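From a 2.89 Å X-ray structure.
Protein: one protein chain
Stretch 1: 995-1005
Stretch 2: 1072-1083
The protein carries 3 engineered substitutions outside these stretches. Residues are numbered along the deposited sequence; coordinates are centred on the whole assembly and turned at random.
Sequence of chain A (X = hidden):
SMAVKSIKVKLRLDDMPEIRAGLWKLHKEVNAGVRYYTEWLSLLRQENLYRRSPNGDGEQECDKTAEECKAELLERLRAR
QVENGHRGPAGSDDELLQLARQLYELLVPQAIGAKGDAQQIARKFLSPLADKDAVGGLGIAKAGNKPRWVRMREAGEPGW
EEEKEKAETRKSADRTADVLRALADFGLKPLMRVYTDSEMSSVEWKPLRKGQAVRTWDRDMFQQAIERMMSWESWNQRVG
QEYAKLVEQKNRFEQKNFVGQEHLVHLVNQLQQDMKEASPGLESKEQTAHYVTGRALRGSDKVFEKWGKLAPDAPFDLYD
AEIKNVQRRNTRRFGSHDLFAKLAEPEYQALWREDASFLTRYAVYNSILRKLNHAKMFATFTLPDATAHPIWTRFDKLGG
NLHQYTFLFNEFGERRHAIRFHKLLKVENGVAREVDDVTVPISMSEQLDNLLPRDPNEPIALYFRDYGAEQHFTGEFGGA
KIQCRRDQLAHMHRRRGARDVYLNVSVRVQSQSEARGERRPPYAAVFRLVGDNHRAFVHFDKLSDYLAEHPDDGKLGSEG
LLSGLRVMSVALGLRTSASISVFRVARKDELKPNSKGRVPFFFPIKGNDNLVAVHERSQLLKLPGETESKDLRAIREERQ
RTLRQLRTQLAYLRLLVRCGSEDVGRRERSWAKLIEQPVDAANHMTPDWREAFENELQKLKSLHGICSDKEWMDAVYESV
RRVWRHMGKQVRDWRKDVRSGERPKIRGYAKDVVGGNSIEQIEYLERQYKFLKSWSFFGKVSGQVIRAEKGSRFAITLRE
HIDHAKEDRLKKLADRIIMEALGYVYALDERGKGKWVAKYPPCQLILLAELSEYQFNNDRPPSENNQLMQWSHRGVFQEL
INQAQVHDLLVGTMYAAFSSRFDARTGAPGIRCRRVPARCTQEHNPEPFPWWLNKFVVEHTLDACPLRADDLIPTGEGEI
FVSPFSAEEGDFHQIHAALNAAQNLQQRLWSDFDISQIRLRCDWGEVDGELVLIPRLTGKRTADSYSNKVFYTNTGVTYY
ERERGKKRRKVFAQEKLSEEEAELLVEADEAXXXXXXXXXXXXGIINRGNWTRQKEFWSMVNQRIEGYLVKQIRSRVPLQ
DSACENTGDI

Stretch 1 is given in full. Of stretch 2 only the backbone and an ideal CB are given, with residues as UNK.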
# COMPACT_ATOMS: atom_id res chain seq x y z
N ILE A 995 -10.13 -23.12 7.28
CA ILE A 995 -9.61 -23.79 6.09
C ILE A 995 -9.50 -25.30 6.30
O ILE A 995 -9.60 -26.06 5.34
CB ILE A 995 -8.24 -23.19 5.69
CG1 ILE A 995 -8.23 -22.83 4.21
CG2 ILE A 995 -7.09 -24.13 6.01
CD1 ILE A 995 -8.47 -23.99 3.30
N SER A 996 -9.32 -25.76 7.55
CA SER A 996 -9.19 -27.18 7.83
C SER A 996 -10.42 -27.99 7.46
O SER A 996 -10.34 -29.22 7.41
CB SER A 996 -8.88 -27.37 9.32
OG SER A 996 -9.94 -26.86 10.11
N GLN A 997 -11.56 -27.33 7.20
CA GLN A 997 -12.75 -28.03 6.74
C GLN A 997 -12.67 -28.43 5.28
O GLN A 997 -13.52 -29.21 4.82
CB GLN A 997 -13.99 -27.14 6.95
CG GLN A 997 -14.12 -26.53 8.35
CD GLN A 997 -15.17 -25.44 8.43
OE1 GLN A 997 -15.96 -25.24 7.51
NE2 GLN A 997 -15.19 -24.73 9.56
N ILE A 998 -11.68 -27.94 4.54
CA ILE A 998 -11.67 -28.01 3.09
C ILE A 998 -10.29 -28.43 2.58
O ILE A 998 -10.18 -29.13 1.57
CB ILE A 998 -12.12 -26.65 2.50
CG1 ILE A 998 -13.49 -26.79 1.84
CG2 ILE A 998 -11.11 -26.08 1.50
CD1 ILE A 998 -13.95 -25.53 1.15
N ARG A 999 -9.23 -28.02 3.29
CA ARG A 999 -7.87 -28.28 2.85
C ARG A 999 -7.00 -28.66 4.04
O ARG A 999 -7.15 -28.10 5.13
CB ARG A 999 -7.29 -27.06 2.12
CG ARG A 999 -5.78 -26.92 2.22
CD ARG A 999 -5.22 -25.92 1.22
NE ARG A 999 -3.77 -25.78 1.40
CZ ARG A 999 -2.96 -25.22 0.52
NH1 ARG A 999 -3.45 -24.74 -0.62
NH2 ARG A 999 -1.66 -25.13 0.77
N LEU A 1000 -6.08 -29.60 3.83
CA LEU A 1000 -5.25 -30.12 4.92
C LEU A 1000 -3.88 -30.48 4.38
O LEU A 1000 -3.77 -31.16 3.36
CB LEU A 1000 -5.91 -31.36 5.55
CG LEU A 1000 -6.03 -31.42 7.07
CD1 LEU A 1000 -6.50 -30.10 7.62
CD2 LEU A 1000 -6.98 -32.53 7.47
N ARG A 1001 -2.83 -30.02 5.07
CA ARG A 1001 -1.45 -30.39 4.75
C ARG A 1001 -1.02 -31.56 5.62
O ARG A 1001 -1.22 -31.54 6.84
CB ARG A 1001 -0.50 -29.22 4.96
CG ARG A 1001 -0.05 -28.58 3.67
CD ARG A 1001 1.46 -28.44 3.60
NE ARG A 1001 1.90 -28.48 2.21
CZ ARG A 1001 1.79 -27.46 1.36
NH1 ARG A 1001 1.26 -26.31 1.75
NH2 ARG A 1001 2.22 -27.60 0.11
N CYS A 1002 -0.42 -32.57 5.00
CA CYS A 1002 -0.11 -33.80 5.70
C CYS A 1002 1.28 -34.28 5.33
O CYS A 1002 1.83 -33.93 4.28
CB CYS A 1002 -1.15 -34.89 5.39
SG CYS A 1002 -2.83 -34.39 5.80
N ASP A 1003 1.86 -35.08 6.22
CA ASP A 1003 3.14 -35.72 6.00
C ASP A 1003 2.99 -37.21 6.27
O ASP A 1003 2.22 -37.63 7.15
CB ASP A 1003 4.23 -35.15 6.92
CG ASP A 1003 4.34 -33.63 6.84
OD1 ASP A 1003 3.65 -32.93 7.62
OD2 ASP A 1003 5.13 -33.13 6.01
N TRP A 1004 3.71 -38.02 5.50
CA TRP A 1004 3.65 -39.47 5.67
C TRP A 1004 4.32 -39.91 6.97
O TRP A 1004 5.14 -39.19 7.55
CB TRP A 1004 4.30 -40.18 4.48
CG TRP A 1004 3.50 -40.13 3.22
CD1 TRP A 1004 3.69 -39.29 2.16
CD2 TRP A 1004 2.40 -40.98 2.87
NE1 TRP A 1004 2.76 -39.56 1.18
CE2 TRP A 1004 1.97 -40.60 1.59
CE3 TRP A 1004 1.75 -42.03 3.53
CZ2 TRP A 1004 0.90 -41.22 0.95
CZ3 TRP A 1004 0.69 -42.65 2.89
CH2 TRP A 1004 0.28 -42.24 1.61
N GLY A 1005 3.97 -41.11 7.42
CA GLY A 1005 4.55 -41.65 8.63
C GLY A 1005 3.90 -42.96 9.00
O GLY A 1005 2.94 -43.42 8.36
N UNK A 1072 7.55 -41.37 1.26
CA UNK A 1072 8.15 -40.24 0.57
C UNK A 1072 8.66 -39.20 1.56
O UNK A 1072 8.70 -39.45 2.77
CB UNK A 1072 7.14 -39.61 -0.39
N UNK A 1073 9.05 -38.03 1.05
CA UNK A 1073 9.58 -36.95 1.87
C UNK A 1073 8.82 -35.64 1.75
O UNK A 1073 8.85 -34.84 2.68
CB UNK A 1073 11.05 -36.71 1.50
N UNK A 1074 8.14 -35.40 0.63
CA UNK A 1074 7.35 -34.19 0.46
C UNK A 1074 5.99 -34.34 1.12
O UNK A 1074 5.49 -35.44 1.34
CB UNK A 1074 7.19 -33.86 -1.02
N UNK A 1075 5.38 -33.19 1.43
CA UNK A 1075 4.07 -33.18 2.05
C UNK A 1075 2.98 -33.37 0.99
O UNK A 1075 3.20 -33.17 -0.21
CB UNK A 1075 3.85 -31.88 2.82
N UNK A 1076 1.80 -33.75 1.45
CA UNK A 1076 0.64 -33.99 0.60
C UNK A 1076 -0.49 -33.08 1.06
O UNK A 1076 -0.78 -33.01 2.26
CB UNK A 1076 0.21 -35.46 0.64
N UNK A 1077 -1.12 -32.40 0.11
CA UNK A 1077 -2.25 -31.53 0.40
C UNK A 1077 -3.53 -32.26 0.00
O UNK A 1077 -3.68 -32.67 -1.15
CB UNK A 1077 -2.12 -30.19 -0.33
N UNK A 1078 -4.44 -32.41 0.96
CA UNK A 1078 -5.72 -33.06 0.73
C UNK A 1078 -6.82 -32.00 0.64
O UNK A 1078 -6.89 -31.10 1.48
CB UNK A 1078 -6.02 -34.07 1.84
N UNK A 1079 -7.66 -32.12 -0.39
CA UNK A 1079 -8.82 -31.24 -0.57
C UNK A 1079 -10.11 -32.02 -0.38
O UNK A 1079 -10.12 -33.25 -0.37
CB UNK A 1079 -8.80 -30.59 -1.95
N UNK A 1080 -11.22 -31.29 -0.24
CA UNK A 1080 -12.49 -31.91 0.12
C UNK A 1080 -13.62 -31.06 -0.44
O UNK A 1080 -13.58 -29.83 -0.33
CB UNK A 1080 -12.62 -32.07 1.64
N UNK A 1081 -14.61 -31.71 -1.04
CA UNK A 1081 -15.80 -31.04 -1.56
C UNK A 1081 -16.90 -31.06 -0.51
O UNK A 1081 -17.56 -32.10 -0.34
CB UNK A 1081 -16.28 -31.70 -2.85
N UNK A 1082 -17.15 -29.95 0.19
CA UNK A 1082 -18.19 -29.97 1.23
C UNK A 1082 -19.56 -30.33 0.71
O UNK A 1082 -20.39 -30.82 1.48
CB UNK A 1082 -18.27 -28.61 1.92
N UNK A 1083 -19.83 -30.12 -0.58
CA UNK A 1083 -21.11 -30.48 -1.17
C UNK A 1083 -21.22 -31.96 -1.51
O UNK A 1083 -22.31 -32.41 -1.88
CB UNK A 1083 -21.35 -29.65 -2.43

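Position 1072 sets its CB sideways, 4.3 Å from Trp1004 CD1, with open space beyond. Any side chain with a few methylenes to lay near the indole would suit. The deposited residue is Arg1072, an extended, poorly ordered chain whose CB is the atom nearest the ring. Positions 1073 and 1074 point away from stretch 1, which asks nothing of them; Glu1073 and Lys1074 are found there, and the carbonyl of the latter lies at the edge of the indole.

At 1075 the ideal CB is only 3.2 Å from Cys1002 O, 3.7 Å from Asp1003 OD2 and 4.0 Å from Arg1001 NE. A small residue fits so tight a place, and an acceptor could use the arginine. Ser1075 meets both demands: its OG accepts a hydrogen bond from Arg1001 NE at 3.0 Å, near the guanidinium plane.

Through 1076 to 1079 the backbone is extended and runs antiparallel to stretch 1. Position 1076 pairs with Cys1002 through two hydrogen bonds, Cys1002 N to 1076 O and 1076 N to Cys1002 O, both 2.8 Å. The CB of 1076 shares a face with Cys1002 and lies 4.9 Å from Trp1004 NE1, so a valine, isoleucine, leucine or threonine would suit. Val1076 brings CG2 to 3.7 Å from Trp1004 NE1.

Position 1077 is on the other face, with Arg999 and Arg1001. Aliphatic groups could pack on these side chains, while an acid could offer them charge. The residue is Val1077, whose branches divide the work: CG1 covers one face of the Arg999 guanidinium, and CG2 one face of that of Arg1001, 3.6 Å from Arg1001 CZ.

At 1078, paired with Leu1000 by hydrogen bonds in both directions, the CB is 5.1 Å from Cys1002 SG, favouring an apolar chain. Leu1078 places CD1 4.2 Å from Cys1002 SG.

Position 1079 lies opposite Arg999 on the arginine face, where a long, flexible or aliphatic chain could follow the arginine. Selenomethionine Met1079 does so, its SE 3.7 Å from Arg999 CB.

At 1080 the CB points toward stretch 1, and the ideal CB of 1080 lies 4.4 Å from Gln997 O. A long donor such as arginine, lysine or glutamine would suit. Arg1080 bends back so that NE (3.0 Å) and NH1 (3.2 Å) both donate to Gln997 O.

Position 1081 points away, and stretch 1 sets no demand on it; many side chains would suit as far as this contact goes. Asp1081 instead accepts hydrogen bonds from 1083. At 1082, phi of -60° permits proline, and Ile998 CG1 is 5.1 Å from the CB of 1082. Pro1082 packs its CD 3.9 Å from Ile998 CG1. Position 1083, out of reach, is Ser1083, whose N and OG bind Asp1081 OD2.

Stretch 2 1072-1083: REKSVVLMRDPS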
# COMPACT_ATOMS: atom_id res chain seq x y z
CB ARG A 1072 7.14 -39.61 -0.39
CG ARG A 1072 6.67 -40.54 -1.49
CD ARG A 1072 5.64 -39.86 -2.39
NE ARG A 1072 5.20 -40.73 -3.47
CZ ARG A 1072 4.27 -40.40 -4.37
NH1 ARG A 1072 3.69 -39.21 -4.31
NH2 ARG A 1072 3.93 -41.26 -5.32
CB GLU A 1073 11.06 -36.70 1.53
CG GLU A 1073 11.97 -37.88 1.80
CD GLU A 1073 13.41 -37.61 1.41
OE1 GLU A 1073 13.65 -36.61 0.70
OE2 GLU A 1073 14.30 -38.39 1.82
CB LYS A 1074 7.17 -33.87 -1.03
CG LYS A 1074 8.44 -33.44 -1.74
CD LYS A 1074 8.15 -33.12 -3.19
CE LYS A 1074 9.35 -32.48 -3.87
NZ LYS A 1074 9.05 -32.10 -5.28
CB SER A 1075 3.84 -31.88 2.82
OG SER A 1075 3.83 -30.76 1.96
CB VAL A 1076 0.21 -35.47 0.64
CG1 VAL A 1076 -1.07 -35.67 -0.16
CG2 VAL A 1076 1.32 -36.36 0.11
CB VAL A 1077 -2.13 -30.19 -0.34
CG1 VAL A 1077 -3.45 -29.42 -0.26
CG2 VAL A 1077 -1.01 -29.38 0.26
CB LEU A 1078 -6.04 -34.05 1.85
CG LEU A 1078 -5.04 -35.17 2.11
CD1 LEU A 1078 -5.58 -36.12 3.15
CD2 LEU A 1078 -4.74 -35.91 0.83
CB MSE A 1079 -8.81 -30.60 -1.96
CG MSE A 1079 -7.59 -29.75 -2.24
SE MSE A 1079 -7.69 -27.96 -1.48
CE MSE A 1079 -6.01 -27.28 -2.18
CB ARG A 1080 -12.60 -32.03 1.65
CG ARG A 1080 -13.40 -33.21 2.13
CD ARG A 1080 -14.56 -32.74 2.97
NE ARG A 1080 -14.13 -32.07 4.20
CZ ARG A 1080 -14.04 -32.68 5.38
NH1 ARG A 1080 -13.65 -32.00 6.45
NH2 ARG A 1080 -14.35 -33.96 5.49
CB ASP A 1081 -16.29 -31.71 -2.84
CG ASP A 1081 -17.48 -31.00 -3.46
OD1 ASP A 1081 -17.91 -31.43 -4.56
OD2 ASP A 1081 -17.97 -30.00 -2.89
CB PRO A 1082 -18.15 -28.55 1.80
CG PRO A 1082 -17.45 -27.73 0.78
CD PRO A 1082 -16.49 -28.64 0.09
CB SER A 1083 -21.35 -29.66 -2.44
OG SER A 1083 -20.58 -30.18 -3.51
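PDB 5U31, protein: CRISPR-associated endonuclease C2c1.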